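Local coordinates for NS6 protease (Murine norovirus 1, PDB 4ASH), which probably cleaves the viral polyprotein as a trypsin-like cysteine protease, the replicase-processing peptidase of a calicivirus, at residues I28-V33 and D140-P144; L88-A92 and L134-P138. The protein carries 1 engineered substitution. All blocks are in the same frame, centred on the assembly; numbering follows the deposited sequence.

How the contacts relate
The centres of contacts 1 and 2 lie about 12 Å apart, and the two touch through D140, C143 and P144. Contact 1 sets the end of strand 26-30 and its H32 against the turn carrying the engineered A141, positions that match the histidine and, with the natural cysteine, probably the nucleophile of a chymotrypsin-like cysteine protease. Contact 2 ties the approach to that turn, 134-138, to the end of strand 84-90. D140 OD2 forms a salt bridge with R91 NH2 (2.8 Å), while D140 OD1 packs on V89 CG1 (3.5 Å). Beyond the turn, a probable hydrogen bond joins L88 N to P144 O (3.0 Å). Segment 88-92 thus touches both ends of segment 140-144.

Contact 1: I28-V33 and D140-P144; sequences ITAKHV and DAGCP. Engineered in segment 140-144: A141 (natural residue Cys).
From strand 26-30 the chain bends through K31 and H32, and V33 N hydrogen-bonds back to A30 O (3.1 Å). Facing it, D140-C143 forms a type II turn (A141 -57/139, G142 104/-21) with C143 N to D140 O at 3.3 Å. The nearest CA atoms are those of T29 and G142, 4.6 Å apart. No hydrogen bond crosses: G142 CA lies 4.0 Å from A30 N and 4.3 Å from T29 OG1, which hydrogen-bonds instead to W18 O. At its backbone angles a CB on G142 would jam against the carbonyl O of A141 and lie 3.4 Å from T29 OG1. H32, chi1 p and chi2 -90°, puts NE2 3.6 Å from A141 CB, while its ND1 hydrogen-bonds D56. With cysteine as the natural residue at 141, this is consistent with the Cys-His-Asp triad of chymotrypsin-like cysteine proteases, set in the cleft between their two beta domains. Apolar contacts converge on the engineered A141: its CB meets V33 CG1 (3.7 Å; V33 chi1 m) and A30 CB (4.3 Å).

Contact 2: L88-A92 and L134-P138; sequences LVKRA and LGTIP
R91, just past the end of strand 84-90, loses the most surface here. Its chi1 and chi2 are both m and chi3 is t, so the side chain, starting sideways from CA, turns its guanidinium into the loop 134-138, extended from T136 onward. The segments stay apart at the backbone (V89 to T136 7.6 Å and R91 to I137 9.4 Å between CA atoms), leaving side chains to span the gap. R91 NH2 donates to G135 O (3.0 Å, 144° at the hydrogen), with G135 at phi/psi -115/-147; water 1 makes a second route, accepting from R91 NH1 (2.9 Å) and donating to G135 O (2.8 Å). The same NH2 forms a salt bridge with D140, which also accepts from I137 N. I137, chi1 p and chi2 t, lays CD1 over one face of the guanidinium, 3.5 Å from R91 NE. T136, chi1 p, sets its CG2 4.2 Å from CG2 of V89 (chi1 t). A loop leading into the probable nucleophile turn, with T136 touching H159 and A162 of strand 152-162, is consistent with the wall of the S1 pocket in 3C-like, chymotrypsin-fold viral proteases.

Contact 1: I28-V33 and D140-P144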
ATOM      1  N   ILE A  28      -2.543  -4.628   5.344  1.00 14.24           N
ATOM      2  CA  ILE A  28      -2.660  -3.208   5.040  1.00 11.90           C
ATOM      3  C   ILE A  28      -3.418  -2.986   3.726  1.00 15.19           C
ATOM      4  O   ILE A  28      -3.373  -3.826   2.821  1.00 15.06           O
ATOM      5  CB  ILE A  28      -1.285  -2.497   4.992  1.00 14.79           C
ATOM      6  CG1 ILE A  28      -0.410  -3.013   3.831  1.00 13.91           C
ATOM      7  CG2 ILE A  28      -0.593  -2.616   6.352  1.00 15.29           C
ATOM      8  CD1 ILE A  28       0.943  -2.248   3.702  1.00 14.07           C
ATOM      9  N   THR A  29      -4.113  -1.856   3.632  1.00 12.91           N
ATOM     10  CA  THR A  29      -4.903  -1.556   2.438  1.00 12.67           C
ATOM     11  C   THR A  29      -5.132  -0.043   2.358  1.00 15.25           C
ATOM     12  O   THR A  29      -4.716   0.710   3.237  1.00 15.82           O
ATOM     13  CB  THR A  29      -6.266  -2.312   2.456  1.00 16.49           C
ATOM     14  OG1 THR A  29      -6.958  -2.126   1.206  1.00 14.29           O
ATOM     15  CG2 THR A  29      -7.146  -1.809   3.579  1.00 18.44           C
ATOM     16  N   ALA A  30      -5.805   0.390   1.300  1.00 14.96           N
ATOM     17  CA  ALA A  30      -6.236   1.767   1.160  1.00 15.21           C
ATOM     18  C   ALA A  30      -7.571   1.925   1.877  1.00 16.21           C
ATOM     19  O   ALA A  30      -8.509   1.175   1.626  1.00 18.17           O
ATOM     20  CB  ALA A  30      -6.385   2.115  -0.316  1.00 16.73           C
ATOM     21  N   LYS A  31      -7.662   2.896   2.774  1.00 16.18           N
ATOM     22  CA  LYS A  31      -8.908   3.142   3.488  1.00 16.75           C
ATOM     23  C   LYS A  31     -10.128   3.215   2.564  1.00 21.24           C
ATOM     24  O   LYS A  31     -11.185   2.632   2.853  1.00 21.99           O
ATOM     25  CB  LYS A  31      -8.803   4.414   4.343  1.00 20.39           C
ATOM     26  CG  LYS A  31     -10.014   4.613   5.240  1.00 25.61           C
ATOM     27  CD  LYS A  31      -9.893   5.862   6.090  1.00 33.16           C
ATOM     28  CE  LYS A  31     -11.083   5.984   7.029  1.00 43.69           C
ATOM     29  NZ  LYS A  31     -10.826   6.966   8.122  1.00 49.49           N
ATOM     30  N   HIS A  32      -9.976   3.898   1.431  1.00 18.82           N
ATOM     31  CA  HIS A  32     -11.120   4.145   0.559  1.00 19.53           C
ATOM     32  C   HIS A  32     -11.664   2.916  -0.167  1.00 20.46           C
ATOM     33  O   HIS A  32     -12.748   2.992  -0.745  1.00 23.24           O
ATOM     34  CB  HIS A  32     -10.853   5.290  -0.430  1.00 18.59           C
ATOM     35  CG  HIS A  32     -10.001   4.914  -1.598  1.00 18.52           C
ATOM     36  ND1 HIS A  32      -8.625   5.022  -1.592  1.00 16.93           N
ATOM     37  CD2 HIS A  32     -10.334   4.469  -2.835  1.00 16.17           C
ATOM     38  CE1 HIS A  32      -8.149   4.645  -2.764  1.00 15.33           C
ATOM     39  NE2 HIS A  32      -9.167   4.310  -3.542  1.00 18.89           N
ATOM     40  N   VAL A  33     -10.939   1.794  -0.140  1.00 17.96           N
ATOM     41  CA  VAL A  33     -11.441   0.586  -0.793  1.00 16.31           C
ATOM     42  C   VAL A  33     -11.999  -0.416   0.211  1.00 21.03           C
ATOM     43  O   VAL A  33     -12.701  -1.353  -0.164  1.00 19.11           O
ATOM     44  CB  VAL A  33     -10.379  -0.129  -1.678  1.00 16.91           C
ATOM     45  CG1 VAL A  33      -9.750   0.830  -2.683  1.00 17.02           C
ATOM     46  CG2 VAL A  33      -9.318  -0.821  -0.824  1.00 15.55           C
ATOM     47  N   ASP A 140      -6.976  -0.682  -8.845  1.00 16.55           N
ATOM     48  CA  ASP A 140      -5.647  -1.087  -8.374  1.00 16.11           C
ATOM     49  C   ASP A 140      -5.336  -0.629  -6.953  1.00 17.98           C
ATOM     50  O   ASP A 140      -4.362  -1.109  -6.368  1.00 14.77           O
ATOM     51  CB  ASP A 140      -4.528  -0.556  -9.274  1.00 16.32           C
ATOM     52  CG  ASP A 140      -4.479  -1.209 -10.644  1.00 16.08           C
ATOM     53  OD1 ASP A 140      -5.125  -2.262 -10.875  1.00 18.91           O
ATOM     54  OD2 ASP A 140      -3.751  -0.660 -11.487  1.00 19.30           O
ATOM     55  N   ALA A 141      -6.130   0.282  -6.393  1.00 15.62           N
ATOM     56  CA  ALA A 141      -5.818   0.811  -5.056  1.00 15.57           C
ATOM     57  C   ALA A 141      -5.715  -0.295  -4.007  1.00 17.01           C
ATOM     58  O   ALA A 141      -6.515  -1.235  -3.981  1.00 14.22           O
ATOM     59  CB  ALA A 141      -6.828   1.857  -4.622  1.00 17.97           C
ATOM     60  N   GLY A 142      -4.728  -0.145  -3.131  1.00 14.28           N
ATOM     61  CA  GLY A 142      -4.451  -1.127  -2.098  1.00 15.33           C
ATOM     62  C   GLY A 142      -3.240  -1.991  -2.374  1.00 11.49           C
ATOM     63  O   GLY A 142      -2.703  -2.605  -1.452  1.00 15.27           O
ATOM     64  N   CYS A 143      -2.824  -2.090  -3.632  1.00 14.18           N
ATOM     65  CA  CYS A 143      -1.640  -2.872  -3.975  1.00 13.99           C
ATOM     66  C   CYS A 143      -0.385  -2.249  -3.353  1.00 13.51           C
ATOM     67  O   CYS A 143      -0.256  -1.012  -3.270  1.00 16.20           O
ATOM     68  CB  CYS A 143      -1.496  -3.032  -5.487  1.00 13.88           C
ATOM     69  SG  CYS A 143      -2.779  -4.109  -6.213  1.00 16.44           S
ATOM     70  N   PRO A 144       0.536  -3.090  -2.873  1.00 13.80           N
ATOM     71  CA  PRO A 144       1.696  -2.563  -2.143  1.00 14.15           C
ATOM     72  C   PRO A 144       2.806  -1.982  -3.022  1.00 14.19           C
ATOM     73  O   PRO A 144       3.021  -2.412  -4.150  1.00 16.06           O
ATOM     74  CB  PRO A 144       2.215  -3.808  -1.415  1.00 13.54           C
ATOM     75  CG  PRO A 144       1.934  -4.911  -2.416  1.00 14.78           C
ATOM     76  CD  PRO A 144       0.560  -4.564  -2.957  1.00 16.21           C
TER

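Contact 2: L88-A92 and L134-P138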
ATOM      1  N   LEU A  88       3.281  -3.724  -6.789  1.00 16.08           N
ATOM      2  CA  LEU A  88       2.849  -5.088  -7.087  1.00 16.44           C
ATOM      3  C   LEU A  88       1.366  -5.072  -7.413  1.00 14.98           C
ATOM      4  O   LEU A  88       0.520  -5.332  -6.562  1.00 15.86           O
ATOM      5  CB  LEU A  88       3.115  -5.998  -5.894  1.00 17.55           C
ATOM      6  CG  LEU A  88       4.535  -6.002  -5.323  1.00 18.90           C
ATOM      7  CD1 LEU A  88       4.658  -7.066  -4.215  1.00 19.73           C
ATOM      8  CD2 LEU A  88       5.568  -6.235  -6.406  1.00 21.27           C
ATOM      9  N   VAL A  89       1.043  -4.707  -8.650  1.00 15.48           N
ATOM     10  CA  VAL A  89      -0.356  -4.649  -9.070  1.00 12.49           C
ATOM     11  C   VAL A  89      -0.873  -6.027  -9.439  1.00 16.50           C
ATOM     12  O   VAL A  89      -0.309  -6.691 -10.307  1.00 19.42           O
ATOM     13  CB  VAL A  89      -0.541  -3.744 -10.290  1.00 16.73           C
ATOM     14  CG1 VAL A  89      -1.966  -3.834 -10.800  1.00 22.07           C
ATOM     15  CG2 VAL A  89      -0.200  -2.307  -9.938  1.00 20.09           C
ATOM     16  N   LYS A  90      -1.941  -6.452  -8.784  1.00 15.09           N
ATOM     17  CA  LYS A  90      -2.710  -7.590  -9.308  1.00 14.35           C
ATOM     18  C   LYS A  90      -3.951  -7.070  -9.979  1.00 17.79           C
ATOM     19  O   LYS A  90      -4.539  -6.095  -9.523  1.00 19.04           O
ATOM     20  CB  LYS A  90      -3.141  -8.530  -8.189  1.00 19.58           C
ATOM     21  CG  LYS A  90      -2.105  -9.550  -7.795  1.00 25.76           C
ATOM     22  CD  LYS A  90      -2.769 -10.666  -6.990  1.00 22.32           C
ATOM     23  CE  LYS A  90      -1.768 -11.725  -6.595  1.00 23.57           C
ATOM     24  NZ  LYS A  90      -2.397 -12.714  -5.670  1.00 20.67           N
ATOM     25  N   ARG A  91      -4.368  -7.744 -11.053  1.00 16.65           N
ATOM     26  CA  ARG A  91      -5.647  -7.467 -11.685  1.00 15.81           C
ATOM     27  C   ARG A  91      -6.601  -8.598 -11.325  1.00 17.32           C
ATOM     28  O   ARG A  91      -6.161  -9.655 -10.880  1.00 17.40           O
ATOM     29  CB  ARG A  91      -5.467  -7.349 -13.193  1.00 14.69           C
ATOM     30  CG  ARG A  91      -4.586  -6.159 -13.623  1.00 16.99           C
ATOM     31  CD  ARG A  91      -5.354  -4.842 -13.594  1.00 18.65           C
ATOM     32  NE  ARG A  91      -4.511  -3.662 -13.331  1.00 17.26           N
ATOM     33  CZ  ARG A  91      -3.739  -3.048 -14.224  1.00 20.41           C
ATOM     34  NH1 ARG A  91      -3.649  -3.496 -15.470  1.00 22.21           N
ATOM     35  NH2 ARG A  91      -3.028  -1.978 -13.858  1.00 21.82           N
ATOM     36  N   ALA A  92      -7.895  -8.348 -11.484  1.00 18.04           N
ATOM     37  CA  ALA A  92      -8.930  -9.292 -11.095  1.00 17.15           C
ATOM     38  C   ALA A  92      -8.688 -10.671 -11.708  1.00 17.89           C
ATOM     39  O   ALA A  92      -9.001 -11.694 -11.096  1.00 18.95           O
ATOM     40  CB  ALA A  92     -10.291  -8.759 -11.504  1.00 22.05           C
ATOM     41  N   LEU A 134      -0.288   1.434 -19.700  1.00 67.09           N
ATOM     42  CA  LEU A 134       0.403   0.328 -19.051  1.00 60.60           C
ATOM     43  C   LEU A 134       0.797   0.705 -17.628  1.00 46.70           C
ATOM     44  O   LEU A 134       1.835   0.278 -17.116  1.00 44.46           O
ATOM     45  CB  LEU A 134       1.644  -0.065 -19.851  1.00 70.36           C
ATOM     46  CG  LEU A 134       1.403  -0.309 -21.340  1.00 77.73           C
ATOM     47  CD1 LEU A 134       2.708  -0.665 -22.038  1.00 80.58           C
ATOM     48  CD2 LEU A 134       0.351  -1.395 -21.552  1.00 78.93           C
ATOM     49  N   GLY A 135      -0.034   1.523 -16.997  1.00 28.52           N
ATOM     50  CA  GLY A 135       0.215   1.938 -15.634  1.00 23.33           C
ATOM     51  C   GLY A 135      -0.859   1.402 -14.717  1.00 24.92           C
ATOM     52  O   GLY A 135      -1.375   0.303 -14.935  1.00 22.16           O
ATOM     53  N   THR A 136      -1.185   2.162 -13.680  1.00 22.14           N
ATOM     54  CA  THR A 136      -2.242   1.773 -12.758  1.00 18.66           C
ATOM     55  C   THR A 136      -3.585   2.222 -13.311  1.00 22.18           C
ATOM     56  O   THR A 136      -3.665   3.174 -14.112  1.00 24.00           O
ATOM     57  CB  THR A 136      -2.038   2.352 -11.342  1.00 18.32           C
ATOM     58  OG1 THR A 136      -1.968   3.783 -11.413  1.00 20.49           O
ATOM     59  CG2 THR A 136      -0.752   1.814 -10.726  1.00 17.82           C
ATOM     60  N   ILE A 137      -4.632   1.510 -12.912  1.00 21.72           N
ATOM     61  CA  ILE A 137      -5.984   1.797 -13.357  1.00 19.75           C
ATOM     62  C   ILE A 137      -6.959   1.783 -12.191  1.00 19.74           C
ATOM     63  O   ILE A 137      -6.640   1.279 -11.118  1.00 18.86           O
ATOM     64  CB  ILE A 137      -6.452   0.758 -14.391  1.00 21.19           C
ATOM     65  CG1 ILE A 137      -6.508  -0.634 -13.752  1.00 19.32           C
ATOM     66  CG2 ILE A 137      -5.541   0.770 -15.607  1.00 23.85           C
ATOM     67  CD1 ILE A 137      -7.064  -1.710 -14.684  1.00 22.66           C
ATOM     68  N   PRO A 138      -8.169   2.330 -12.397  1.00 21.74           N
ATOM     69  CA  PRO A 138      -9.190   2.187 -11.355  1.00 17.79           C
ATOM     70  C   PRO A 138      -9.362   0.725 -10.987  1.00 17.24           C
ATOM     71  O   PRO A 138      -9.575  -0.130 -11.863  1.00 20.98           O
ATOM     72  CB  PRO A 138     -10.452   2.709 -12.037  1.00 24.76           C
ATOM     73  CG  PRO A 138      -9.938   3.726 -12.984  1.00 24.43           C
ATOM     74  CD  PRO A 138      -8.646   3.163 -13.516  1.00 24.00           C
TER
HETATM   75  O   HOH W   1      -1.926  -1.656 -16.910  1.00 35.25           O